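PDB 2J6P: Sb(v)-as(v) reductase from Leishmania major, which probably reduces pentavalent arsenate and antimonate to their trivalent forms, using a rhodanese-like fold related to that of the Cdc25 phosphatases. Local coordinates for residues N45-T48 / I49-E53. Numbering follows the deposited sequence.
Sequences NMPT and ISCTE. With SO4 (sulfate ion), chain T.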
ATOM      1  N   ASN A  45      13.963 -16.531  -1.982  1.00 24.86           N
ATOM      2  CA  ASN A  45      13.168 -15.463  -1.330  1.00 24.16           C
ATOM      3  C   ASN A  45      14.006 -14.254  -1.067  1.00 23.51           C
ATOM      4  O   ASN A  45      14.930 -14.321  -0.312  1.00 21.85           O
ATOM      5  CB  ASN A  45      12.394 -15.978  -0.017  1.00 25.83           C
ATOM      6  CG  ASN A  45      11.304 -14.897   0.603  1.00 29.12           C
ATOM      7  OD1 ASN A  45      10.683 -13.883  -0.075  1.00 24.11           O
ATOM      8  ND2 ASN A  45      11.156 -15.060   1.931  1.00 28.77           N
ATOM      9  N   MET A  46      13.685 -13.102  -1.644  1.00 21.01           N
ATOM     10  CA  MET A  46      14.457 -11.964  -1.240  1.00 21.33           C
ATOM     11  C   MET A  46      13.415 -10.912  -0.901  1.00 19.75           C
ATOM     12  O   MET A  46      12.959 -10.147  -1.814  1.00 17.24           O
ATOM     13  CB  MET A  46      15.332 -11.457  -2.431  1.00 21.03           C
ATOM     14  CG  MET A  46      16.422 -12.449  -2.857  1.00 27.18           C
ATOM     15  SD  MET A  46      17.839 -12.317  -1.739  1.00 29.42           S
ATOM     16  CE  MET A  46      18.392 -10.645  -2.028  1.00 17.75           C
ATOM     17  N   PRO A  47      12.985 -10.859   0.382  1.00 21.18           N
ATOM     18  CA  PRO A  47      11.805  -9.996   0.619  1.00 19.63           C
ATOM     19  C   PRO A  47      12.249  -8.557   0.426  1.00 18.62           C
ATOM     20  O   PRO A  47      13.196  -8.022   1.113  1.00 17.79           O
ATOM     21  CB  PRO A  47      11.429 -10.256   2.109  1.00 21.03           C
ATOM     22  CG  PRO A  47      12.507 -11.147   2.625  1.00 23.25           C
ATOM     23  CD  PRO A  47      13.480 -11.521   1.584  1.00 19.62           C
ATOM     24  N   THR A  48      11.616  -7.905  -0.513  1.00 18.52           N
ATOM     25  CA  THR A  48      11.964  -6.474  -0.773  1.00 16.62           C
ATOM     26  C   THR A  48      11.902  -5.592   0.499  1.00 19.07           C
ATOM     27  O   THR A  48      12.691  -4.656   0.668  1.00 18.40           O
ATOM     28  CB  THR A  48      11.004  -5.937  -1.846  1.00 15.21           C
ATOM     29  OG1 THR A  48      11.359  -6.672  -3.061  1.00 18.55           O
ATOM     30  CG2 THR A  48      11.296  -4.403  -2.128  1.00 17.60           C
ATOM     31  N   ILE A  49      10.936  -5.860   1.388  1.00 17.61           N
ATOM     32  CA  ILE A  49      10.751  -4.987   2.503  1.00 19.48           C
ATOM     33  C   ILE A  49      11.945  -4.925   3.422  1.00 19.46           C
ATOM     34  O   ILE A  49      12.130  -3.940   4.095  1.00 19.32           O
ATOM     35  CB  ILE A  49       9.398  -5.387   3.216  1.00 21.06           C
ATOM     36  CG1 ILE A  49       8.972  -4.420   4.224  1.00 20.42           C
ATOM     37  CG2 ILE A  49       9.518  -6.667   3.903  1.00 17.01           C
ATOM     38  CD1 ILE A  49       7.640  -4.984   4.931  1.00 20.19           C
ATOM     39  N   SER A  50      12.748  -5.991   3.507  1.00 18.61           N
ATOM     40  CA  SER A  50      13.738  -6.018   4.516  1.00 17.55           C
ATOM     41  C   SER A  50      15.141  -6.365   4.019  1.00 20.16           C
ATOM     42  O   SER A  50      16.052  -6.379   4.854  1.00 20.54           O
ATOM     43  CB  SER A  50      13.248  -7.051   5.517  1.00 17.25           C
ATOM     44  OG  SER A  50      13.220  -8.383   4.946  1.00 16.25           O
ATOM     45  N   CYS A  51      15.316  -6.764   2.729  1.00 20.46           N
ATOM     46  CA  CYS A  51      16.644  -7.076   2.175  1.00 19.86           C
ATOM     47  C   CYS A  51      17.517  -5.858   2.066  1.00 20.41           C
ATOM     48  O   CYS A  51      16.995  -4.769   1.925  1.00 17.13           O
ATOM     49  CB  CYS A  51      16.593  -7.674   0.803  1.00 22.99           C
ATOM     50  SG  CYS A  51      16.125  -9.332   0.916  1.00 26.70           S
ATOM     51  N   THR A  52      18.833  -6.021   2.307  1.00 17.47           N
ATOM     52  CA  THR A  52      19.710  -4.876   2.344  1.00 20.07           C
ATOM     53  C   THR A  52      20.660  -5.004   1.167  1.00 21.68           C
ATOM     54  O   THR A  52      20.674  -6.008   0.519  1.00 20.90           O
ATOM     55  CB  THR A  52      20.505  -4.769   3.616  1.00 20.25           C
ATOM     56  OG1 THR A  52      21.330  -5.978   3.671  1.00 22.72           O
ATOM     57  CG2 THR A  52      19.536  -4.786   4.890  1.00 18.42           C
ATOM     58  N   GLU A  53      21.424  -3.941   0.886  1.00 23.34           N
ATOM     59  CA  GLU A  53      22.215  -3.831  -0.300  1.00 26.14           C
ATOM     60  C   GLU A  53      23.186  -5.005  -0.486  1.00 23.71           C
ATOM     61  O   GLU A  53      23.309  -5.517  -1.585  1.00 22.20           O
ATOM     62  CB  GLU A  53      22.998  -2.498  -0.133  1.00 25.65           C
ATOM     63  CG  GLU A  53      24.002  -2.236  -1.196  1.00 34.40           C
ATOM     64  CD  GLU A  53      24.962  -1.019  -0.828  1.00 39.03           C
ATOM     65  OE1 GLU A  53      25.952  -1.217   0.001  1.00 49.97           O
ATOM     66  OE2 GLU A  53      24.713   0.120  -1.397  1.00 49.47           O
TER
HETATM   67  S   SO4 T 203      19.911  -0.785   2.551  1.00 44.08           S
HETATM   68  O1  SO4 T 203      21.037  -1.462   1.989  1.00 38.45           O
HETATM   69  O2  SO4 T 203      20.029   0.605   2.927  1.00 50.67           O
HETATM   70  O3  SO4 T 203      19.996  -1.404   3.833  1.00 50.83           O
HETATM   71  O4  SO4 T 203      18.590  -1.034   1.889  1.00 45.79           O
HETATM   72  O   HOH W   1      14.656  -3.234   2.239  1.00 40.38           O
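The carbonyl oxygen of Pro47 is gripped by two backbone N-H groups of one tight turn in the rhodanese-like fold, on the link between the edge strand 44-45 of the parallel sheet and helix 53-65. Cys51 N lies 2.9 Å from Pro47 O, almost in line with the carbonyl bond (C=O...N 179°), an i+4 bond as in an alpha-turn. Ser50 N reaches the same Pro47 O from above the carbonyl plane at 3.2 Å, closing the i+3 bond of a beta-turn; Thr48 and Ile49, both with helix-like backbone angles, occupy its two corners. The turn folds Cys51 back over the proline ring. With SG anti to its own carbonyl carbon (chi1 -77°), the Cys51 thiol sulfur settles 3.5 Å from Pro47 CD, while Met46, its side chain bent at chi2 and chi3, brings CE to 3.9 Å from Cys51 SG. Met46 and Cys51 both continue onto Tyr56, joining this cluster to helix 53-65. On the same side of the ring plane, toward CB and CG, Ser50 OG lies 3.7 Å from Pro47 CG. A water donates to both Thr48 O and Cys51 O, bridging the turn, and Thr48 is tied to helix 81-96, through OG1 to the carbonyl of Arg81 and through its own carbonyl oxygen to the Arg88 side chain. Asn87 of the second subunit bonds to Ser50 O, placing the turn at a subunit interface. Thr52 stands at the N-cap, and a sulfate, also held by Lys84 and Arg88 of the second subunit, accepts from the start of the helix: its O1 lies 2.7 Å from Glu53 N.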